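PDB 6TO1: minor fimbrium subunit Mfa5 from Porphyromonas gingivalis ATCC 33277, which serves as an accessory subunit of the minor fimbriae, filamentous surface pili that mediate biofilm formation and adhesion to host cells and to other oral bacteria. Local coordinates for residues Ile471-Asp476 and Val526-Gly531; Val532-Tyr537 and Gln566-Pro571. All blocks are in the same frame, centred on the assembly; numbering follows the deposited sequence.

Contact 1 of 2, residues Ile471-Asp476 and Val526-Gly531; sequences IYADLD and VKLGYG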
loop_
_atom_site.group_PDB
_atom_site.type_symbol
_atom_site.label_atom_id
_atom_site.label_comp_id
_atom_site.label_asym_id
_atom_site.label_seq_id
_atom_site.Cartn_x
_atom_site.Cartn_y
_atom_site.Cartn_z
ATOM N N ILE A 471 0.909 -29.434 9.317
ATOM C CA ILE A 471 1.859 -30.025 10.253
ATOM C C ILE A 471 1.201 -31.217 10.939
ATOM O O ILE A 471 -0.008 -31.239 11.187
ATOM C CB ILE A 471 2.395 -29.057 11.334
ATOM C CG1 ILE A 471 1.271 -28.487 12.178
ATOM C CG2 ILE A 471 3.235 -27.957 10.709
ATOM C CD1 ILE A 471 1.758 -27.589 13.314
ATOM N N TYR A 472 2.033 -32.187 11.296
ATOM C CA TYR A 472 1.621 -33.298 12.130
ATOM C C TYR A 472 2.423 -33.285 13.423
ATOM O O TYR A 472 3.614 -32.957 13.423
ATOM C CB TYR A 472 1.881 -34.646 11.450
ATOM C CG TYR A 472 1.064 -34.937 10.232
ATOM C CD1 TYR A 472 -0.315 -34.936 10.280
ATOM C CD2 TYR A 472 1.683 -35.235 9.027
ATOM C CE1 TYR A 472 -1.065 -35.225 9.147
ATOM C CE2 TYR A 472 0.934 -35.517 7.886
ATOM C CZ TYR A 472 -0.435 -35.514 7.963
ATOM O OH TYR A 472 -1.200 -35.790 6.850
ATOM N N ALA A 473 1.790 -33.709 14.509
ATOM C CA ALA A 473 2.533 -33.999 15.738
ATOM C C ALA A 473 3.307 -35.315 15.602
ATOM O O ALA A 473 2.778 -36.306 15.093
ATOM C CB ALA A 473 1.592 -34.083 16.930
ATOM N N ASP A 474 4.570 -35.305 16.047
ATOM C CA ASP A 474 5.453 -36.482 16.094
ATOM C C ASP A 474 5.364 -37.036 17.517
ATOM O O ASP A 474 6.017 -36.536 18.443
ATOM C CB ASP A 474 6.867 -36.073 15.700
ATOM C CG ASP A 474 7.870 -37.196 15.778
ATOM O OD1 ASP A 474 7.576 -38.260 16.349
ATOM O OD2 ASP A 474 8.978 -36.984 15.264
ATOM N N LEU A 475 4.490 -38.030 17.709
ATOM C CA LEU A 475 4.157 -38.462 19.065
ATOM C C LEU A 475 5.376 -39.004 19.805
ATOM O O LEU A 475 5.532 -38.772 21.010
ATOM C CB LEU A 475 3.055 -39.528 19.015
ATOM C CG LEU A 475 1.631 -38.974 19.012
ATOM C CD1 LEU A 475 1.355 -38.194 17.726
ATOM C CD2 LEU A 475 0.567 -40.064 19.193
ATOM N N ASP A 476 6.220 -39.779 19.122
ATOM C CA ASP A 476 7.358 -40.381 19.816
ATOM C C ASP A 476 8.372 -39.314 20.228
ATOM O O ASP A 476 8.966 -39.396 21.307
ATOM C CB ASP A 476 8.037 -41.418 18.931
ATOM C CG ASP A 476 7.215 -42.694 18.758
ATOM O OD1 ASP A 476 6.456 -43.068 19.672
ATOM O OD2 ASP A 476 7.344 -43.322 17.692
ATOM N N VAL A 526 -0.865 -25.468 20.388
ATOM C CA VAL A 526 -1.753 -26.590 20.133
ATOM C C VAL A 526 -1.518 -27.669 21.189
ATOM O O VAL A 526 -0.406 -27.837 21.708
ATOM C CB VAL A 526 -1.581 -27.206 18.723
ATOM C CG1 VAL A 526 -1.846 -26.169 17.632
ATOM C CG2 VAL A 526 -0.224 -27.790 18.551
ATOM N N LYS A 527 -2.588 -28.389 21.496
ATOM C CA LYS A 527 -2.530 -29.625 22.286
ATOM C C LYS A 527 -2.991 -30.798 21.428
ATOM O O LYS A 527 -3.959 -30.689 20.665
ATOM C CB LYS A 527 -3.395 -29.498 23.544
ATOM C CG LYS A 527 -2.917 -28.418 24.498
ATOM C CD LYS A 527 -3.894 -28.165 25.662
ATOM C CE LYS A 527 -3.410 -26.976 26.496
ATOM N NZ LYS A 527 -4.335 -26.597 27.583
ATOM N N LEU A 528 -2.271 -31.914 21.538
ATOM C CA LEU A 528 -2.612 -33.105 20.775
ATOM C C LEU A 528 -4.006 -33.597 21.159
ATOM O O LEU A 528 -4.432 -33.484 22.311
ATOM C CB LEU A 528 -1.584 -34.210 21.036
ATOM C CG LEU A 528 -0.365 -34.217 20.133
ATOM C CD1 LEU A 528 0.382 -32.911 20.328
ATOM C CD2 LEU A 528 0.520 -35.375 20.495
ATOM N N GLY A 529 -4.723 -34.129 20.174
ATOM C CA GLY A 529 -6.058 -34.651 20.408
ATOM C C GLY A 529 -6.128 -36.172 20.539
ATOM O O GLY A 529 -7.119 -36.690 21.061
ATOM N N TYR A 530 -5.102 -36.885 20.071
ATOM C CA TYR A 530 -5.083 -38.350 20.073
ATOM C C TYR A 530 -3.706 -38.901 20.397
ATOM O O TYR A 530 -2.699 -38.448 19.855
ATOM C CB TYR A 530 -5.526 -38.919 18.697
ATOM C CG TYR A 530 -6.926 -38.483 18.355
ATOM C CD1 TYR A 530 -8.030 -39.245 18.721
ATOM C CD2 TYR A 530 -7.154 -37.254 17.735
ATOM C CE1 TYR A 530 -9.310 -38.807 18.460
ATOM C CE2 TYR A 530 -8.417 -36.816 17.472
ATOM C CZ TYR A 530 -9.493 -37.587 17.827
ATOM O OH TYR A 530 -10.755 -37.134 17.551
ATOM N N GLY A 531 -3.668 -39.934 21.240
ATOM C CA GLY A 531 -2.443 -40.634 21.543
ATOM C C GLY A 531 -2.505 -42.082 21.082
ATOM O O GLY A 531 -3.446 -42.502 20.398
#

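Contact 2 of 2, residues Val532-Tyr537 and Gln566-Pro571; sequences VIKRHY and QDFFLP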
loop_
_atom_site.group_PDB
_atom_site.type_symbol
_atom_site.label_atom_id
_atom_site.label_comp_id
_atom_site.label_asym_id
_atom_site.label_seq_id
_atom_site.Cartn_x
_atom_site.Cartn_y
_atom_site.Cartn_z
ATOM N N VAL A 532 -1.447 -42.816 21.423
ATOM C CA VAL A 532 -1.353 -44.233 21.100
ATOM C C VAL A 532 -0.811 -44.995 22.295
ATOM O O VAL A 532 -0.154 -44.440 23.174
ATOM C CB VAL A 532 -0.454 -44.509 19.883
ATOM C CG1 VAL A 532 -0.995 -43.836 18.643
ATOM C CG2 VAL A 532 0.986 -44.076 20.154
ATOM N N ILE A 533 -1.088 -46.302 22.311
ATOM C CA ILE A 533 -0.483 -47.217 23.269
ATOM C C ILE A 533 0.068 -48.385 22.477
ATOM O O ILE A 533 -0.686 -49.088 21.792
ATOM C CB ILE A 533 -1.478 -47.676 24.350
ATOM C CG1 ILE A 533 -1.770 -46.489 25.264
ATOM C CG2 ILE A 533 -0.913 -48.858 25.161
ATOM C CD1 ILE A 533 -2.911 -46.667 26.268
ATOM N N LYS A 534 1.383 -48.530 22.494
ATOM C CA LYS A 534 2.059 -49.601 21.804
ATOM C C LYS A 534 2.250 -50.750 22.793
ATOM O O LYS A 534 2.552 -50.518 23.968
ATOM C CB LYS A 534 3.409 -49.139 21.285
ATOM C CG LYS A 534 3.312 -47.997 20.291
ATOM C CD LYS A 534 4.655 -47.732 19.654
ATOM C CE LYS A 534 5.226 -46.375 20.057
ATOM N NZ LYS A 534 6.412 -46.026 19.195
ATOM N N ARG A 535 2.043 -51.972 22.313
ATOM C CA ARG A 535 2.297 -53.188 23.084
ATOM C C ARG A 535 3.491 -53.905 22.473
ATOM O O ARG A 535 3.518 -54.156 21.262
ATOM C CB ARG A 535 1.051 -54.074 23.079
ATOM C CG ARG A 535 -0.133 -53.400 23.753
ATOM C CD ARG A 535 -1.327 -54.357 23.889
ATOM N NE ARG A 535 -2.010 -54.522 22.610
ATOM C CZ ARG A 535 -3.238 -55.004 22.469
ATOM N NH1 ARG A 535 -3.925 -55.414 23.532
ATOM N NH2 ARG A 535 -3.782 -55.071 21.265
ATOM N N HIS A 536 4.497 -54.182 23.297
ATOM C CA HIS A 536 5.703 -54.865 22.866
ATOM C C HIS A 536 5.770 -56.227 23.557
ATOM O O HIS A 536 5.284 -56.384 24.678
ATOM C CB HIS A 536 6.959 -54.079 23.221
ATOM C CG HIS A 536 6.921 -52.643 22.798
ATOM N ND1 HIS A 536 7.472 -52.204 21.611
ATOM C CD2 HIS A 536 6.417 -51.547 23.415
ATOM C CE1 HIS A 536 7.309 -50.892 21.514
ATOM N NE2 HIS A 536 6.658 -50.470 22.588
ATOM N N TYR A 537 6.380 -57.190 22.878
ATOM C CA TYR A 537 6.411 -58.591 23.311
ATOM C C TYR A 537 7.861 -59.055 23.291
ATOM O O TYR A 537 8.423 -59.337 22.227
ATOM C CB TYR A 537 5.522 -59.431 22.403
ATOM C CG TYR A 537 4.108 -58.895 22.326
ATOM C CD1 TYR A 537 3.161 -59.268 23.254
ATOM C CD2 TYR A 537 3.739 -57.934 21.354
ATOM C CE1 TYR A 537 1.906 -58.767 23.231
ATOM C CE2 TYR A 537 2.455 -57.441 21.307
ATOM C CZ TYR A 537 1.540 -57.858 22.250
ATOM O OH TYR A 537 0.247 -57.389 22.275
ATOM N N GLN A 566 5.251 -55.703 17.410
ATOM C CA GLN A 566 4.549 -54.703 18.196
ATOM C C GLN A 566 3.176 -54.447 17.587
ATOM O O GLN A 566 2.988 -54.547 16.374
ATOM C CB GLN A 566 5.390 -53.428 18.257
ATOM C CG GLN A 566 4.716 -52.264 18.916
ATOM C CD GLN A 566 4.384 -51.170 17.918
ATOM O OE1 GLN A 566 5.256 -50.664 17.212
ATOM N NE2 GLN A 566 3.116 -50.803 17.855
ATOM N N ASP A 567 2.187 -54.189 18.443
ATOM C CA ASP A 567 0.860 -53.820 17.968
ATOM C C ASP A 567 0.339 -52.665 18.816
ATOM O O ASP A 567 0.982 -52.228 19.774
ATOM C CB ASP A 567 -0.120 -55.010 17.957
ATOM C CG ASP A 567 -0.387 -55.612 19.344
ATOM O OD1 ASP A 567 -0.354 -54.903 20.353
ATOM O OD2 ASP A 567 -0.671 -56.820 19.418
ATOM N N PHE A 568 -0.835 -52.162 18.459
ATOM C CA PHE A 568 -1.449 -51.053 19.159
ATOM C C PHE A 568 -2.670 -51.520 19.926
ATOM O O PHE A 568 -3.348 -52.473 19.526
ATOM C CB PHE A 568 -1.862 -49.946 18.188
ATOM C CG PHE A 568 -0.710 -49.247 17.570
ATOM C CD1 PHE A 568 -0.204 -49.665 16.358
ATOM C CD2 PHE A 568 -0.103 -48.174 18.210
ATOM C CE1 PHE A 568 0.870 -49.030 15.774
ATOM C CE2 PHE A 568 0.985 -47.534 17.618
ATOM C CZ PHE A 568 1.465 -47.966 16.396
ATOM N N PHE A 569 -2.942 -50.813 21.016
ATOM C CA PHE A 569 -4.082 -51.045 21.886
ATOM C C PHE A 569 -5.119 -49.961 21.663
ATOM O O PHE A 569 -4.787 -48.772 21.663
ATOM C CB PHE A 569 -3.657 -51.042 23.360
ATOM C CG PHE A 569 -4.806 -50.889 24.337
ATOM C CD1 PHE A 569 -5.554 -51.988 24.736
ATOM C CD2 PHE A 569 -5.122 -49.646 24.869
ATOM C CE1 PHE A 569 -6.606 -51.848 25.635
ATOM C CE2 PHE A 569 -6.175 -49.494 25.756
ATOM C CZ PHE A 569 -6.914 -50.601 26.152
ATOM N N LEU A 570 -6.375 -50.371 21.525
ATOM C CA LEU A 570 -7.501 -49.449 21.412
ATOM C C LEU A 570 -8.524 -49.758 22.494
ATOM O O LEU A 570 -9.067 -50.873 22.527
ATOM C CB LEU A 570 -8.121 -49.565 20.022
ATOM C CG LEU A 570 -8.857 -48.345 19.493
ATOM C CD1 LEU A 570 -7.926 -47.151 19.383
ATOM C CD2 LEU A 570 -9.486 -48.656 18.142
ATOM N N PRO A 571 -8.819 -48.838 23.385
ATOM C CA PRO A 571 -9.772 -49.114 24.462
ATOM C C PRO A 571 -11.195 -49.090 23.916
ATOM O O PRO A 571 -11.432 -48.804 22.744
ATOM C CB PRO A 571 -9.520 -47.975 25.446
ATOM C CG PRO A 571 -9.113 -46.834 24.542
ATOM C CD PRO A 571 -8.430 -47.411 23.347
HETATM O O HOH W 1 -2.943 -47.126 20.360
#

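Contact 1 of 2, residues Ile471-Asp476 and Val526-Gly531
Leu528 meets both Ala473 and Leu475, and these three side chains form the middle of an apolar contact. Before it in the chain, Val526 shares neighbours with Ile471: Phe421 of strand 421-423 and Trp111 of strand 110-119 touch both of them.

Leu528 packs against Ala473, the last strand residue, and Leu475, in the first turn of the helix. With CG anti to its carbonyl carbon (chi1 -88°), Leu528 sets that branch point 3.8 Å from Ala473 CB. Both Leu528 methyls lie about as near to that CB. The whole fork of the leucine therefore packs against one methyl. CD2 of Leu528 also reaches toward the helix, 4.0 Å from Leu475 CD1, where the two leucine side chains cross obliquely. The branch point CG of Leu475 is as close to the same Leu528 methyl. Ile478 of helix 475-480 touches Ala473 and Leu528 as well and extends this small core.

Past Leu528 the other methyl of Leu475 takes over. Leu475 CD2 lies 3.7 Å from Tyr530 O, against the backbone. That oxygen also accepts from Asn109 ND2. The Tyr530 side chain itself leads away from the contact. At Gly531 the same Leu475 CD2 rests on the main chain, 3.9 Å from Gly531 CA.

Asp474 occupies the N-cap position of the helix, and its OD1 accepts from Tyr477 N. Leu475, the next residue, has its CB directed toward 526-531. The arrangement is the end of a strand running into an N-capped helix, packed through buried aliphatic side chains on the segment that leads into strand 530-539 and its mixed sheet.

Contact 2 of 2, residues Val532-Tyr537 and Gln566-Pro571
The Arg535 guanidinium has Phe569 CB over one face, 3.9 Å above its plane and offset toward the rim. Asp567 OD1 lies near the edge. Arg535 NE donates to it at 2.8 Å on the syn side, though 30° out of the carboxylate plane. This is a salt bridge, while NH2 makes a weak bond to Phe568 O. NH1 has its partner in Pro597 O, and it also lies at the edge of the Phe569 ring. Chi1 of 62° puts the Asp567 CG between its backbone N and carbonyl carbon, and OD1 of that carboxylate meets Arg535 NE. The Tyr537 ring crosses that carboxylate nearly at a right angle, with Asp567 CG at its edge. Thr599 bonds the tyrosine hydroxyl.

Beside Lys534, the Phe568 ring carries Gln566 NE2 over one face. Its CE2 lies 3.6 Å from Lys534 CG, and the two side chains run side by side. Gln566 CG makes an off-centre CH-pi contact with the His536 ring, which stacks with Tyr638 and bonds Asn636.

Backbone bonds tie the strands together. Arg535 and Asp567 bond reciprocally, with Arg535 N 2.8 Å from Asp567 O. Phe569 N donates to Ile533 O at 2.9 Å. One water accepts from Ile533 N and lies 2.8 Å from Phe569 O, bridging the two. Ile533 and Phe569 pack alongside each other, both against Tyr594. This is an antiparallel beta pair: Arg535 and Asp567 are hydrogen-bonded, Lys534 and Phe568 non-hydrogen-bonded. It joins strands 530-539 and 565-568 of a mixed beta sheet.

Contact 1 closes before contact 2 opens along the chain, and their centres are about 17 Å apart. Strand 530-539 serves both. Its first residues meet Leu475 of helix 475-480, and its following residues pair with strand 565-568. The two contacts also touch directly: Asp476 OD1 and Lys534 NZ form a 3.0 Å salt bridge, and Leu475 packs on the backbone of Val532. Contact 1 thus joins the end of the five-stranded antiparallel sheet to the start of the C-terminal mixed sheet, where contact 2 lies. Both sit in the elongated beta-rich part of this fimbrial subunit, toward the end of the modelled chain away from its magnesium and calcium sites.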